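Local atomic coordinates of anaphase-promoting complex subunit cut9 (Schizosaccharomyces pombe, PDB entry 2XPI), a protein that serves as a TPR-repeat subunit of the anaphase-promoting complex, the E3 ubiquitin ligase that controls progression through mitosis and G1, and binds the subunit hcn1. Residues G353-L358 with G380-C385; S428-A433 with L445-Q450. One frame throughout, in Å; residues are numbered along the deposited sequence.

From the N terminus, the chain first leaves helix 342-352 at G353, runs along helix 355-368 and comes back on helix 373-385. Interaction 1 closes this short helical excursion by setting the start of the second helix of TPR 8 against the far end of the first helix of TPR 9. The chain then passes through helices 389-402 and 407-420 before interaction 2 closes a tighter turn, joining helix 423-435 of TPR 10 to helix 442-454 of TPR 11. The two loops follow in series, without nesting or crossing. Their centres lie about 22 Å apart and their nearest atoms about 9 Å, so the two do not touch; each joins one repeat to the next.

Interaction 1: residues G353-L358 with G380-C385; sequences GEKNKL and GIYYLC
The Y382 ring takes L358 CB at its edge, near the ring plane, 4.1 Å from Y382 CD1, and makes an edge-to-face pair with Y359, the residue after L358. The carbonyl K355 O approaches the ring obliquely. On the neighbouring Y383 ring, Y382 CD2 lies over one face, displaced toward the rim. Y382 has CG anti to its backbone N (chi1 165°), which lays the ring alongside the opposite helix. L358 points toward helix 373-385, and its CG sits 4.0 Å from I381 CG2, the two side chains crossing at about a right angle. I381 also packs on L346 and H350 of helix 342-352 and on an apolar side chain of another protein's chain. At the other end, C385 SG, likewise anti to its backbone N, turns to K355 CG and lies 3.6 Å from G353 O. G353 has positive phi (79°) and is the C-prime residue of a Schellman motif ending helix 342-352; E354 then occupies the N-cap position of helix 355-368. A tight interhelical turn followed by apolar packing on the next repeat's first helix is the TPR arrangement, here between TPR 8 and TPR 9.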
loop_
_atom_site.group_PDB
_atom_site.type_symbol
_atom_site.label_atom_id
_atom_site.label_comp_id
_atom_site.label_asym_id
_atom_site.label_seq_id
_atom_site.Cartn_x
_atom_site.Cartn_y
_atom_site.Cartn_z
ATOM N N GLY A 353 -16.423 24.812 -25.609
ATOM C CA GLY A 353 -15.459 25.868 -25.370
ATOM C C GLY A 353 -15.442 26.420 -23.959
ATOM O O GLY A 353 -15.151 27.599 -23.762
ATOM N N GLU A 354 -15.719 25.562 -22.979
ATOM C CA GLU A 354 -15.840 25.967 -21.584
ATOM C C GLU A 354 -14.508 25.988 -20.825
ATOM O O GLU A 354 -14.267 25.123 -19.986
ATOM C CB GLU A 354 -16.782 25.009 -20.869
ATOM C CG GLU A 354 -18.050 24.700 -21.631
ATOM C CD GLU A 354 -19.248 25.469 -21.104
ATOM O OE1 GLU A 354 -19.046 26.434 -20.331
ATOM O OE2 GLU A 354 -20.394 25.102 -21.455
ATOM N N LYS A 355 -13.661 26.982 -21.094
ATOM C CA LYS A 355 -12.360 27.078 -20.428
ATOM C C LYS A 355 -12.505 27.014 -18.919
ATOM O O LYS A 355 -11.852 26.210 -18.257
ATOM C CB LYS A 355 -11.633 28.382 -20.784
ATOM C CG LYS A 355 -12.086 29.060 -22.063
ATOM C CD LYS A 355 -11.285 30.340 -22.325
ATOM C CE LYS A 355 -11.139 31.221 -21.074
ATOM N NZ LYS A 355 -10.087 30.731 -20.121
ATOM N N ASN A 356 -13.348 27.890 -18.384
ATOM C CA ASN A 356 -13.571 27.980 -16.951
ATOM C C ASN A 356 -13.842 26.610 -16.329
ATOM O O ASN A 356 -13.192 26.214 -15.359
ATOM C CB ASN A 356 -14.724 28.946 -16.670
ATOM C CG ASN A 356 -15.003 29.115 -15.183
ATOM O OD1 ASN A 356 -16.164 29.096 -14.743
ATOM N ND2 ASN A 356 -13.939 29.279 -14.397
ATOM N N LYS A 357 -14.788 25.872 -16.897
ATOM C CA LYS A 357 -15.127 24.562 -16.350
ATOM C C LYS A 357 -13.974 23.576 -16.479
ATOM O O LYS A 357 -13.707 22.827 -15.553
ATOM C CB LYS A 357 -16.403 24.001 -16.979
ATOM C CG LYS A 357 -17.655 24.819 -16.709
ATOM C CD LYS A 357 -18.875 23.928 -16.811
ATOM C CE LYS A 357 -20.187 24.715 -16.742
ATOM N NZ LYS A 357 -20.255 25.595 -15.541
ATOM N N LEU A 358 -13.298 23.585 -17.629
ATOM C CA LEU A 358 -12.124 22.742 -17.875
ATOM C C LEU A 358 -10.999 23.078 -16.908
ATOM O O LEU A 358 -10.241 22.196 -16.482
ATOM C CB LEU A 358 -11.603 22.976 -19.293
ATOM C CG LEU A 358 -11.782 21.994 -20.453
ATOM C CD1 LEU A 358 -12.636 20.787 -20.060
ATOM C CD2 LEU A 358 -12.363 22.748 -21.648
ATOM N N GLY A 380 -4.598 18.642 -20.365
ATOM C CA GLY A 380 -4.327 18.803 -21.773
ATOM C C GLY A 380 -5.498 19.417 -22.513
ATOM O O GLY A 380 -5.320 20.343 -23.302
ATOM N N ILE A 381 -6.698 18.900 -22.269
ATOM C CA ILE A 381 -7.887 19.383 -22.955
ATOM C C ILE A 381 -8.080 20.858 -22.670
ATOM O O ILE A 381 -8.498 21.613 -23.543
ATOM C CB ILE A 381 -9.146 18.588 -22.559
ATOM C CG1 ILE A 381 -9.079 17.188 -23.174
ATOM C CG2 ILE A 381 -10.426 19.317 -23.023
ATOM C CD1 ILE A 381 -10.150 16.259 -22.689
ATOM N N TYR A 382 -7.739 21.264 -21.448
ATOM C CA TYR A 382 -7.810 22.671 -21.072
ATOM C C TYR A 382 -6.876 23.529 -21.894
ATOM O O TYR A 382 -7.291 24.547 -22.428
ATOM C CB TYR A 382 -7.474 22.898 -19.607
ATOM C CG TYR A 382 -7.217 24.356 -19.363
ATOM C CD1 TYR A 382 -8.233 25.286 -19.524
ATOM C CD2 TYR A 382 -5.955 24.815 -19.016
ATOM C CE1 TYR A 382 -8.015 26.628 -19.326
ATOM C CE2 TYR A 382 -5.717 26.172 -18.817
ATOM C CZ TYR A 382 -6.757 27.070 -18.975
ATOM O OH TYR A 382 -6.545 28.413 -18.777
ATOM N N TYR A 383 -5.607 23.142 -21.969
ATOM C CA TYR A 383 -4.666 23.884 -22.795
ATOM C C TYR A 383 -5.139 23.900 -24.245
ATOM O O TYR A 383 -4.703 24.728 -25.039
ATOM C CB TYR A 383 -3.242 23.347 -22.644
ATOM C CG TYR A 383 -2.648 23.757 -21.324
ATOM C CD1 TYR A 383 -2.558 25.102 -20.981
ATOM C CD2 TYR A 383 -2.201 22.813 -20.405
ATOM C CE1 TYR A 383 -2.036 25.502 -19.764
ATOM C CE2 TYR A 383 -1.668 23.201 -19.180
ATOM C CZ TYR A 383 -1.590 24.552 -18.865
ATOM O OH TYR A 383 -1.062 24.966 -17.660
ATOM N N LEU A 384 -6.084 23.017 -24.556
ATOM C CA LEU A 384 -6.678 22.955 -25.882
ATOM C C LEU A 384 -7.913 23.877 -26.184
ATOM O O LEU A 384 -8.019 24.286 -27.335
ATOM C CB LEU A 384 -6.928 21.490 -26.278
ATOM C CG LEU A 384 -6.636 21.068 -27.724
ATOM C CD1 LEU A 384 -5.163 21.221 -28.018
ATOM C CD2 LEU A 384 -7.089 19.636 -28.022
ATOM N N CYS A 385 -8.828 24.211 -25.240
ATOM C CA CYS A 385 -9.778 25.337 -25.542
ATOM C C CYS A 385 -9.076 26.686 -25.422
ATOM O O CYS A 385 -9.705 27.743 -25.586
ATOM C CB CYS A 385 -11.124 25.446 -24.739
ATOM S SG CYS A 385 -11.726 27.285 -24.871
#

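Interaction 2: residues S428-A433 with L445-Q450; sequences SAYTTA and LFLGMQ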
loop_
_atom_site.group_PDB
_atom_site.type_symbol
_atom_site.label_atom_id
_atom_site.label_comp_id
_atom_site.label_asym_id
_atom_site.label_seq_id
_atom_site.Cartn_x
_atom_site.Cartn_y
_atom_site.Cartn_z
ATOM N N SER A 428 0.953 8.620 -36.698
ATOM C CA SER A 428 1.341 7.626 -35.686
ATOM C C SER A 428 0.327 7.578 -34.551
ATOM O O SER A 428 -0.234 6.529 -34.254
ATOM C CB SER A 428 2.696 7.947 -35.076
ATOM O OG SER A 428 3.724 7.806 -36.026
ATOM N N ALA A 429 0.101 8.722 -33.916
ATOM C CA ALA A 429 -0.817 8.789 -32.803
ATOM C C ALA A 429 -2.216 8.317 -33.186
ATOM O O ALA A 429 -2.819 7.573 -32.425
ATOM C CB ALA A 429 -0.841 10.198 -32.194
ATOM N N TYR A 430 -2.732 8.715 -34.354
ATOM C CA TYR A 430 -4.075 8.275 -34.773
ATOM C C TYR A 430 -4.122 6.780 -35.070
ATOM O O TYR A 430 -5.157 6.148 -34.902
ATOM C CB TYR A 430 -4.581 9.004 -36.028
ATOM C CG TYR A 430 -5.023 10.423 -35.823
ATOM C CD1 TYR A 430 -5.892 10.773 -34.793
ATOM C CD2 TYR A 430 -4.575 11.428 -36.680
ATOM C CE1 TYR A 430 -6.287 12.105 -34.615
ATOM C CE2 TYR A 430 -4.972 12.744 -36.527
ATOM C CZ TYR A 430 -5.819 13.079 -35.498
ATOM O OH TYR A 430 -6.183 14.388 -35.368
ATOM N N THR A 431 -3.026 6.215 -35.560
ATOM C CA THR A 431 -3.054 4.794 -35.825
ATOM C C THR A 431 -2.898 4.019 -34.522
ATOM O O THR A 431 -3.632 3.053 -34.309
ATOM C CB THR A 431 -2.081 4.333 -36.938
ATOM O OG1 THR A 431 -0.747 4.529 -36.509
ATOM C CG2 THR A 431 -2.294 5.139 -38.206
ATOM N N THR A 432 -2.006 4.436 -33.620
ATOM C CA THR A 432 -2.048 3.768 -32.318
ATOM C C THR A 432 -3.395 3.967 -31.597
ATOM O O THR A 432 -3.827 3.097 -30.854
ATOM C CB THR A 432 -0.805 3.946 -31.364
ATOM O OG1 THR A 432 -1.245 4.390 -30.079
ATOM C CG2 THR A 432 0.292 4.852 -31.904
ATOM N N ALA A 433 -4.092 5.066 -31.862
ATOM C CA ALA A 433 -5.416 5.256 -31.267
ATOM C C ALA A 433 -6.494 4.400 -31.908
ATOM O O ALA A 433 -7.457 4.035 -31.254
ATOM C CB ALA A 433 -5.823 6.713 -31.288
ATOM N N LEU A 445 -11.777 8.569 -39.584
ATOM C CA LEU A 445 -12.111 9.931 -39.930
ATOM C C LEU A 445 -10.853 10.782 -39.869
ATOM O O LEU A 445 -10.483 11.453 -40.839
ATOM C CB LEU A 445 -13.128 10.480 -38.944
ATOM C CG LEU A 445 -14.142 11.407 -39.584
ATOM C CD1 LEU A 445 -15.157 11.907 -38.570
ATOM C CD2 LEU A 445 -13.406 12.544 -40.257
ATOM N N PHE A 446 -10.188 10.740 -38.720
ATOM C CA PHE A 446 -9.040 11.589 -38.494
ATOM C C PHE A 446 -7.868 11.197 -39.403
ATOM O O PHE A 446 -7.172 12.059 -39.948
ATOM C CB PHE A 446 -8.635 11.547 -37.025
ATOM C CG PHE A 446 -9.722 11.988 -36.073
ATOM C CD1 PHE A 446 -10.649 12.932 -36.448
ATOM C CD2 PHE A 446 -9.792 11.472 -34.782
ATOM C CE1 PHE A 446 -11.650 13.346 -35.562
ATOM C CE2 PHE A 446 -10.790 11.882 -33.888
ATOM C CZ PHE A 446 -11.714 12.809 -34.273
ATOM N N LEU A 447 -7.643 9.898 -39.560
ATOM C CA LEU A 447 -6.625 9.431 -40.490
ATOM C C LEU A 447 -6.918 9.969 -41.906
ATOM O O LEU A 447 -6.011 10.366 -42.615
ATOM C CB LEU A 447 -6.559 7.900 -40.513
ATOM C CG LEU A 447 -5.511 7.086 -39.736
ATOM C CD1 LEU A 447 -4.353 7.946 -39.270
ATOM C CD2 LEU A 447 -6.144 6.340 -38.566
ATOM N N GLY A 448 -8.186 9.981 -42.303
ATOM C CA GLY A 448 -8.570 10.505 -43.599
ATOM C C GLY A 448 -8.229 11.983 -43.757
ATOM O O GLY A 448 -7.636 12.389 -44.761
ATOM N N MET A 449 -8.595 12.784 -42.758
ATOM C CA MET A 449 -8.386 14.227 -42.774
ATOM C C MET A 449 -6.923 14.594 -42.806
ATOM O O MET A 449 -6.522 15.583 -43.438
ATOM C CB MET A 449 -9.021 14.861 -41.550
ATOM C CG MET A 449 -10.549 14.709 -41.517
ATOM S SD MET A 449 -11.191 15.283 -39.938
ATOM C CE MET A 449 -10.512 16.945 -40.003
ATOM N N GLN A 450 -6.124 13.797 -42.121
ATOM C CA GLN A 450 -4.703 14.048 -42.046
ATOM C C GLN A 450 -4.038 13.652 -43.364
ATOM O O GLN A 450 -3.088 14.309 -43.801
ATOM C CB GLN A 450 -4.104 13.278 -40.867
ATOM C CG GLN A 450 -2.870 13.911 -40.304
ATOM C CD GLN A 450 -3.130 15.317 -39.844
ATOM O OE1 GLN A 450 -2.314 16.214 -40.049
ATOM N NE2 GLN A 450 -4.283 15.529 -39.243
#
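Two successive TPR units meet here: helix 423-435 of TPR 10 runs nearly antiparallel to helix 442-454 of TPR 11, the axes of the two short segments 9.6 Å apart at 160°. Y430 carries the contact. Its CG is anti to the carbonyl carbon, so the ring reaches across and lies with one face under F446 CB, which stands 3.5 Å from the centroid of the Y430 ring and 15° off its normal, a CH-pi contact. The F446 ring then leads away from helix 423-435, to an edge-to-face pair with H415; against the Y430 ring it is oblique, with planes at 38°. The amide end of Q450 comes up to the edge of the Y430 ring. Nearer the backbone of Y430, L447 CD1 packs against Y430 CB and also lies 3.6 Å from T431 CG2, so one leucine methyl bridges two adjacent residues. T431 turns its methyl to this seam. At the ring's far end Y430 OH is hydrogen-bonded to a basic side chain of another protein's chain, and F446 packs on an apolar side chain of another protein as well. An alanine here removes the face that F446 CB rests on and the hydroxyl that bonds the other chain, and would probably loosen the packing between the repeats. Between the two segments the attraction is apolar and aromatic, while the polar tip of Y430 is turned to a partner, so this buried seam is also part of a binding surface, consistent with the role of TPR 10 and 11 in holding hcn1.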